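Local coordinates for beta-mannosidase (PDB 4CVU), which probably hydrolyses terminal beta-linked mannose residues from the non-reducing ends of mannose-containing glycans, as a fungal glycoside hydrolase of family 2, at residues A[677-682]-A[727-732]; A[746-751]-A[851-856]; A[860-865]-A[882-887]. All coordinates share one frame; numbering follows the deposited sequence.

Interaction 1 of 3, residues A[677-682]-A[727-732]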
# COMPACT_ATOMS: atom_id res chain seq x y z
N LEU A 677 10.23 13.97 -18.96
CA LEU A 677 10.72 15.11 -19.69
C LEU A 677 11.26 14.64 -21.02
O LEU A 677 11.11 15.34 -22.05
CB LEU A 677 11.83 15.83 -18.93
CG LEU A 677 11.46 16.56 -17.63
CD1 LEU A 677 12.71 17.19 -17.06
CD2 LEU A 677 10.38 17.62 -17.84
N PHE A 678 11.93 13.49 -20.99
CA PHE A 678 12.55 12.95 -22.22
C PHE A 678 11.43 12.55 -23.20
O PHE A 678 11.45 12.96 -24.33
CB PHE A 678 13.45 11.75 -21.93
CG PHE A 678 13.87 11.05 -23.17
CD1 PHE A 678 14.96 11.49 -23.89
CD2 PHE A 678 13.13 10.01 -23.65
CE1 PHE A 678 15.31 10.88 -25.08
CE2 PHE A 678 13.46 9.41 -24.84
CZ PHE A 678 14.56 9.84 -25.56
N GLN A 679 10.41 11.85 -22.70
CA GLN A 679 9.26 11.43 -23.52
C GLN A 679 8.55 12.63 -24.12
O GLN A 679 8.18 12.58 -25.28
CB GLN A 679 8.23 10.63 -22.69
CG GLN A 679 7.04 10.03 -23.44
CD GLN A 679 5.91 9.68 -22.45
OE1 GLN A 679 5.81 10.33 -21.45
NE2 GLN A 679 5.05 8.74 -22.77
N ALA A 680 8.27 13.67 -23.32
CA ALA A 680 7.58 14.87 -23.83
C ALA A 680 8.37 15.51 -24.99
O ALA A 680 7.81 15.85 -26.03
CB ALA A 680 7.43 15.86 -22.76
N ASP A 681 9.64 15.70 -24.74
CA ASP A 681 10.50 16.41 -25.69
C ASP A 681 10.64 15.60 -26.97
O ASP A 681 10.70 16.17 -28.07
CB ASP A 681 11.86 16.72 -25.03
CG ASP A 681 11.84 18.01 -24.19
OD1 ASP A 681 10.91 18.82 -24.35
OD2 ASP A 681 12.77 18.23 -23.35
N MET A 682 10.79 14.28 -26.85
CA MET A 682 10.83 13.42 -28.04
C MET A 682 9.51 13.45 -28.84
O MET A 682 9.56 13.55 -30.05
CB MET A 682 11.25 11.99 -27.72
CG MET A 682 11.69 11.21 -28.97
SD MET A 682 11.96 9.45 -28.68
CE MET A 682 10.29 9.00 -28.24
N LYS A 727 0.90 13.38 -17.32
CA LYS A 727 2.33 13.42 -17.38
C LYS A 727 2.74 14.76 -17.95
O LYS A 727 1.88 15.62 -18.18
CB LYS A 727 2.89 12.29 -18.28
CG LYS A 727 2.57 10.88 -17.79
CD LYS A 727 3.48 9.84 -18.45
CE LYS A 727 3.07 8.43 -18.03
NZ LYS A 727 3.76 7.29 -18.71
N VAL A 728 4.04 14.93 -18.17
CA VAL A 728 4.58 16.07 -18.87
C VAL A 728 4.11 16.05 -20.34
O VAL A 728 3.82 17.11 -20.87
CB VAL A 728 6.11 16.16 -18.80
CG1 VAL A 728 6.66 17.35 -19.59
CG2 VAL A 728 6.57 16.29 -17.37
N LEU A 729 4.01 14.87 -20.95
CA LEU A 729 3.67 14.74 -22.38
C LEU A 729 2.45 15.53 -22.89
O LEU A 729 2.52 16.26 -23.85
CB LEU A 729 3.49 13.27 -22.76
CG LEU A 729 2.95 12.98 -24.16
CD1 LEU A 729 3.86 13.55 -25.24
CD2 LEU A 729 2.84 11.48 -24.26
N PRO A 730 1.31 15.36 -22.25
CA PRO A 730 0.09 16.02 -22.75
C PRO A 730 0.14 17.53 -22.69
O PRO A 730 -0.60 18.15 -23.45
CB PRO A 730 -1.04 15.44 -21.83
CG PRO A 730 -0.32 14.84 -20.70
CD PRO A 730 1.03 14.40 -21.19
N TYR A 731 0.90 18.12 -21.76
CA TYR A 731 1.11 19.57 -21.69
C TYR A 731 1.89 20.04 -22.88
O TYR A 731 1.59 21.10 -23.47
CB TYR A 731 1.84 19.95 -20.41
CG TYR A 731 0.97 19.86 -19.17
CD1 TYR A 731 -0.04 20.78 -18.96
CD2 TYR A 731 1.15 18.85 -18.24
CE1 TYR A 731 -0.85 20.69 -17.83
CE2 TYR A 731 0.35 18.79 -17.10
CZ TYR A 731 -0.65 19.72 -16.93
OH TYR A 731 -1.44 19.68 -15.78
N VAL A 732 2.93 19.30 -23.26
CA VAL A 732 3.74 19.60 -24.46
C VAL A 732 3.07 19.36 -25.84
O VAL A 732 3.16 20.18 -26.75
CB VAL A 732 5.08 18.85 -24.41
CG1 VAL A 732 5.95 19.21 -25.61
CG2 VAL A 732 5.84 19.22 -23.13
O HOH W 1 5.86 12.59 -20.28
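A680 meets the turn formed by V728, L729 and V732 through its single methyl group. Its CB lies 3.6 Å from V728 CG1 and 3.7 Å from V732 CG2, while the CA atoms of A680 and L729 come within 4.2 Å of each other. Such a close backbone approach suits alanine, because little more than a methyl group fits between a helix and a chain this near. V728 and V732, four residues apart, offer branched carbons to the same methyl, and L677 CD2 continues the apolar seam at 4.1 Å from V728 CG2.

Q679 closes the other flank. With CG anti to the backbone N (chi1 -175°) and the chain extended beyond it, the side chain crosses L729 and K727 at about a right angle. Its NE2 passes 3.8 Å from L729 CD2, and its OE1 is 3.8 Å from K727 CD. The buried amide is satisfied at both atoms: OE1 takes bonds from S599 OG and a water, which also receives a weak bond from L729 N, and NE2 donates to A718 O. K727 NZ also bonds to S599 OG; lysine suits a place where its methylenes pass Q679 and its amino group meets that hydroxyl.

The contact sets helix 729-736 and the residues leading into it against the middle of helix 664-692, and strand 884-890 borders the apolar side, with Y886 on L677 and W888 on V728.

Interaction 2 of 3, residues A[746-751]-A[851-856]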
# COMPACT_ATOMS: atom_id res chain seq x y z
N TRP A 746 16.68 21.55 -34.88
CA TRP A 746 18.11 21.67 -34.65
C TRP A 746 18.85 20.50 -35.28
O TRP A 746 18.72 19.36 -34.85
CB TRP A 746 18.41 21.73 -33.15
CG TRP A 746 19.88 21.99 -32.81
CD1 TRP A 746 20.81 22.69 -33.56
CD2 TRP A 746 20.56 21.57 -31.63
NE1 TRP A 746 22.02 22.71 -32.92
CE2 TRP A 746 21.90 22.04 -31.73
CE3 TRP A 746 20.18 20.84 -30.49
CZ2 TRP A 746 22.85 21.79 -30.72
CZ3 TRP A 746 21.13 20.60 -29.49
CH2 TRP A 746 22.45 21.07 -29.62
N ASN A 747 19.60 20.78 -36.33
CA ASN A 747 20.53 19.81 -36.86
C ASN A 747 21.81 19.98 -36.06
O ASN A 747 22.54 20.93 -36.27
CB ASN A 747 20.75 20.03 -38.36
CG ASN A 747 21.58 18.94 -38.99
OD1 ASN A 747 22.41 18.32 -38.32
ND2 ASN A 747 21.35 18.68 -40.27
N TYR A 748 22.06 19.08 -35.12
CA TYR A 748 23.15 19.27 -34.17
C TYR A 748 24.51 18.78 -34.67
O TYR A 748 25.51 19.10 -34.06
CB TYR A 748 22.82 18.66 -32.80
CG TYR A 748 22.36 17.21 -32.82
CD1 TYR A 748 23.27 16.17 -33.00
CD2 TYR A 748 21.01 16.88 -32.62
CE1 TYR A 748 22.85 14.85 -33.01
CE2 TYR A 748 20.58 15.56 -32.62
CZ TYR A 748 21.50 14.55 -32.82
OH TYR A 748 21.09 13.25 -32.82
N THR A 749 24.54 18.02 -35.75
CA THR A 749 25.83 17.66 -36.38
C THR A 749 26.36 18.82 -37.23
O THR A 749 27.55 19.13 -37.18
CB THR A 749 25.72 16.41 -37.28
OG1 THR A 749 24.63 16.56 -38.19
CG2 THR A 749 25.53 15.15 -36.44
N ALA A 750 25.46 19.45 -37.99
CA ALA A 750 25.77 20.67 -38.77
C ALA A 750 25.64 21.95 -37.93
O ALA A 750 25.92 23.05 -38.41
CB ALA A 750 24.87 20.75 -39.99
N ASN A 751 25.17 21.81 -36.69
CA ASN A 751 24.96 22.95 -35.80
C ASN A 751 24.08 24.06 -36.42
O ASN A 751 24.32 25.25 -36.21
CB ASN A 751 26.31 23.52 -35.33
CG ASN A 751 26.21 24.23 -33.99
OD1 ASN A 751 25.27 23.98 -33.22
ND2 ASN A 751 27.16 25.12 -33.72
N PRO A 851 20.30 25.67 -27.15
CA PRO A 851 21.40 25.29 -28.04
C PRO A 851 22.35 24.22 -27.49
O PRO A 851 23.32 23.85 -28.13
CB PRO A 851 22.16 26.59 -28.24
CG PRO A 851 21.93 27.32 -26.96
CD PRO A 851 20.55 26.97 -26.50
N VAL A 852 22.04 23.71 -26.30
CA VAL A 852 22.67 22.50 -25.78
C VAL A 852 21.58 21.57 -25.24
O VAL A 852 20.42 21.96 -25.18
CB VAL A 852 23.68 22.82 -24.66
CG1 VAL A 852 24.85 23.63 -25.20
CG2 VAL A 852 22.99 23.56 -23.51
N TRP A 853 21.96 20.36 -24.84
CA TRP A 853 21.00 19.42 -24.25
C TRP A 853 20.66 19.92 -22.86
O TRP A 853 21.45 20.63 -22.23
CB TRP A 853 21.55 17.99 -24.20
CG TRP A 853 21.91 17.51 -25.57
CD1 TRP A 853 23.16 17.20 -26.01
CD2 TRP A 853 21.03 17.35 -26.69
NE1 TRP A 853 23.10 16.83 -27.34
CE2 TRP A 853 21.81 16.91 -27.78
CE3 TRP A 853 19.65 17.50 -26.87
CZ2 TRP A 853 21.26 16.65 -29.04
CZ3 TRP A 853 19.10 17.24 -28.13
CH2 TRP A 853 19.91 16.82 -29.20
N PRO A 854 19.46 19.58 -22.37
CA PRO A 854 19.10 20.07 -21.04
C PRO A 854 20.15 19.80 -19.98
O PRO A 854 20.39 20.67 -19.14
CB PRO A 854 17.78 19.36 -20.73
CG PRO A 854 17.21 19.03 -22.06
CD PRO A 854 18.35 18.89 -23.05
N ASN A 855 20.82 18.64 -20.03
CA ASN A 855 21.87 18.34 -19.03
C ASN A 855 23.12 19.18 -19.10
O ASN A 855 23.96 19.07 -18.22
CB ASN A 855 22.25 16.83 -19.01
CG ASN A 855 22.80 16.33 -20.34
OD1 ASN A 855 22.93 17.08 -21.31
ND2 ASN A 855 23.04 15.03 -20.41
N GLN A 856 23.27 19.99 -20.13
CA GLN A 856 24.43 20.84 -20.30
C GLN A 856 24.14 22.29 -19.92
O GLN A 856 25.08 23.10 -19.80
CB GLN A 856 24.87 20.76 -21.75
CG GLN A 856 25.40 19.38 -22.10
CD GLN A 856 25.74 19.21 -23.57
OE1 GLN A 856 24.93 19.50 -24.47
NE2 GLN A 856 26.92 18.67 -23.82
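W746 and P851 have the closest CA atoms of the two segments, yet these are 8.2 Å apart, so the backbones do not pair and the contact is made mainly by aromatic rings. W853 is the centre of the cluster. The W746 edge points toward one face of the W853 six-membered ring, with CZ3 lying 3.9 Å above that plane toward its rim and the ring planes at 50°. W853 in turn presents its own edge to Y748 in an offset edge-to-face pair, planes at 73°, with W853 CH2 3.6 Å from Y748 CD2. Y748 CB sits over the centre of the W746 ring. Broad tryptophan rings suit a place where side chains must span the distance; W746 CH2 also reaches within 3.3 Å of P851 O.

N747 OD1 receives T749 OG1 at 2.8 Å and A750 N, an Asx motif that shapes the turn, and W853 N donates to Q856 OE1 in the plane of the Q856 amide, on a lone pair.

The cluster lies where strand 740-747 ends, beside the loop that follows strand 841-849; F849 of that strand meets W746 edge-to-face, and Y655 of helix 638-655 meets W853 likewise.

Interaction 3 of 3, residues A[860-865]-A[882-887]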
# COMPACT_ATOMS: atom_id res chain seq x y z
N SER A 860 20.60 28.03 -12.73
CA SER A 860 20.82 28.38 -11.36
C SER A 860 19.46 28.41 -10.69
O SER A 860 18.44 28.37 -11.35
CB SER A 860 21.55 29.74 -11.26
OG SER A 860 20.82 30.78 -11.91
N ASP A 861 19.44 28.50 -9.39
CA ASP A 861 18.16 28.56 -8.68
C ASP A 861 17.37 29.80 -9.15
O ASP A 861 17.74 30.94 -8.85
CB ASP A 861 18.42 28.62 -7.17
CG ASP A 861 17.16 28.49 -6.37
OD1 ASP A 861 16.05 28.60 -6.95
OD2 ASP A 861 17.30 28.31 -5.16
N PRO A 862 16.26 29.58 -9.89
CA PRO A 862 15.40 30.68 -10.31
C PRO A 862 14.56 31.28 -9.18
O PRO A 862 13.88 32.27 -9.41
CB PRO A 862 14.46 30.00 -11.32
CG PRO A 862 14.33 28.61 -10.78
CD PRO A 862 15.69 28.27 -10.23
N LYS A 863 14.59 30.69 -8.01
CA LYS A 863 13.84 31.19 -6.86
C LYS A 863 12.39 31.45 -7.23
O LYS A 863 11.95 32.59 -7.31
CB LYS A 863 14.50 32.47 -6.30
CG LYS A 863 15.92 32.22 -5.84
CD LYS A 863 16.16 32.76 -4.44
CE LYS A 863 17.54 32.41 -3.93
NZ LYS A 863 17.71 30.94 -3.81
N LEU A 864 11.65 30.37 -7.48
CA LEU A 864 10.28 30.45 -7.94
C LEU A 864 9.37 30.83 -6.79
O LEU A 864 9.58 30.38 -5.68
CB LEU A 864 9.82 29.11 -8.51
CG LEU A 864 10.38 28.64 -9.85
CD1 LEU A 864 10.11 27.16 -10.02
CD2 LEU A 864 9.72 29.41 -10.98
N HIS A 865 8.45 31.71 -7.05
CA HIS A 865 7.33 31.98 -6.12
C HIS A 865 5.91 31.54 -6.70
O HIS A 865 5.55 31.64 -7.90
CB HIS A 865 7.21 33.49 -5.81
CG HIS A 865 8.27 34.04 -4.90
ND1 HIS A 865 9.61 34.04 -5.21
CD2 HIS A 865 8.17 34.66 -3.69
CE1 HIS A 865 10.29 34.62 -4.23
NE2 HIS A 865 9.44 35.01 -3.30
N GLY A 882 16.23 34.23 -11.82
CA GLY A 882 16.75 33.88 -13.13
C GLY A 882 15.75 33.09 -13.95
O GLY A 882 14.59 32.94 -13.55
N VAL A 883 16.21 32.58 -15.08
CA VAL A 883 15.35 31.81 -15.97
C VAL A 883 15.08 30.43 -15.39
O VAL A 883 16.00 29.75 -14.93
CB VAL A 883 15.99 31.61 -17.35
CG1 VAL A 883 15.20 30.60 -18.19
CG2 VAL A 883 16.08 32.93 -18.07
N SER A 884 13.82 30.02 -15.43
CA SER A 884 13.44 28.68 -15.03
C SER A 884 13.08 27.86 -16.24
O SER A 884 12.22 28.29 -17.01
CB SER A 884 12.25 28.75 -14.08
OG SER A 884 11.60 27.51 -14.10
N LEU A 885 13.69 26.69 -16.42
CA LEU A 885 13.36 25.79 -17.52
C LEU A 885 12.48 24.65 -17.03
O LEU A 885 12.69 24.13 -15.94
CB LEU A 885 14.64 25.20 -18.15
CG LEU A 885 15.63 26.21 -18.70
CD1 LEU A 885 16.84 25.50 -19.33
CD2 LEU A 885 14.90 27.07 -19.72
N TYR A 886 11.49 24.26 -17.85
CA TYR A 886 10.64 23.12 -17.60
C TYR A 886 9.96 23.35 -16.25
O TYR A 886 10.03 22.47 -15.42
CB TYR A 886 11.39 21.78 -17.53
CG TYR A 886 12.06 21.40 -18.84
CD1 TYR A 886 11.37 20.75 -19.82
CD2 TYR A 886 13.37 21.71 -19.06
CE1 TYR A 886 11.98 20.42 -21.06
CE2 TYR A 886 14.00 21.38 -20.29
CZ TYR A 886 13.28 20.72 -21.26
OH TYR A 886 13.87 20.37 -22.52
N THR A 887 9.41 24.54 -16.05
CA THR A 887 8.66 24.87 -14.81
C THR A 887 7.48 23.97 -14.72
O THR A 887 6.78 23.80 -15.71
CB THR A 887 8.20 26.34 -14.90
OG1 THR A 887 9.32 27.16 -15.25
CG2 THR A 887 7.60 26.85 -13.58
O HOH W 2 17.04 27.57 -13.66
O HOH W 3 19.00 29.69 -14.75
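P862 and S884 make the apolar centre of this contact, with P862 CB 3.8 Å from S884 CB. The same proline carbon lies 3.7 Å from G882 O, so the compact ring rests against backbone as well as side chain. L864 extends the patch: its CD2 reaches S884 CB at 4.1 Å and T887 CG2 at 4.2 Å. Proline suits the bend before strand 864-869, and leucine's branched end reaches across to S884 and T887.

Polar links between the segments run through water. One water accepts from S860 N and lies within hydrogen-bonding distance of V883 O, and a second lies within such distance of both S860 O and V883 O.

Other polar bonds shape each segment separately. D861 OD1 accepts from K863 N at 2.8 Å, an Asx turn, and D861 OD2 forms a salt bridge with K863 NZ at 3.0 Å. On the other side S884 OG, anti to its backbone N (chi1 159°), donates to T887 OG1 at 2.6 Å, and T887 OG1 is also bonded to F904 O. The S884-T887 bond spans the corner at L885 and Y886. An alanine at S884 would keep the CB that meets P862, but would probably leave T887 OG1 without this donor and the corner less firmly tied.

Strands 864-869 and 884-890 belong to different antiparallel sheets, an arrangement characteristic of the beta-sandwich of an Ig-fold domain.

Overall arrangement
Interactions 1 and 3 are buried, whereas interaction 2 lies at the surface, and their chemistry follows: small aliphatic groups and one buried amide between helices in interaction 1, large aromatic rings between well-separated backbones in interaction 2, and in interaction 3 a proline-leucine patch with waters between S860 and V883, where the chain enters the domain's strands. No helix or strand is shared by two of them, but helix 729-736 of interaction 1 is followed directly by strand 740-747 of interaction 2. Y886 connects all three: its OH probably bonds to D681 OD2 of interaction 1, 2.5 Å away, and packs 3.6 Å from P854 CG of interaction 2. The C-terminal Ig-fold domain is thereby joined to helix 664-692 and to the 851-856 loop.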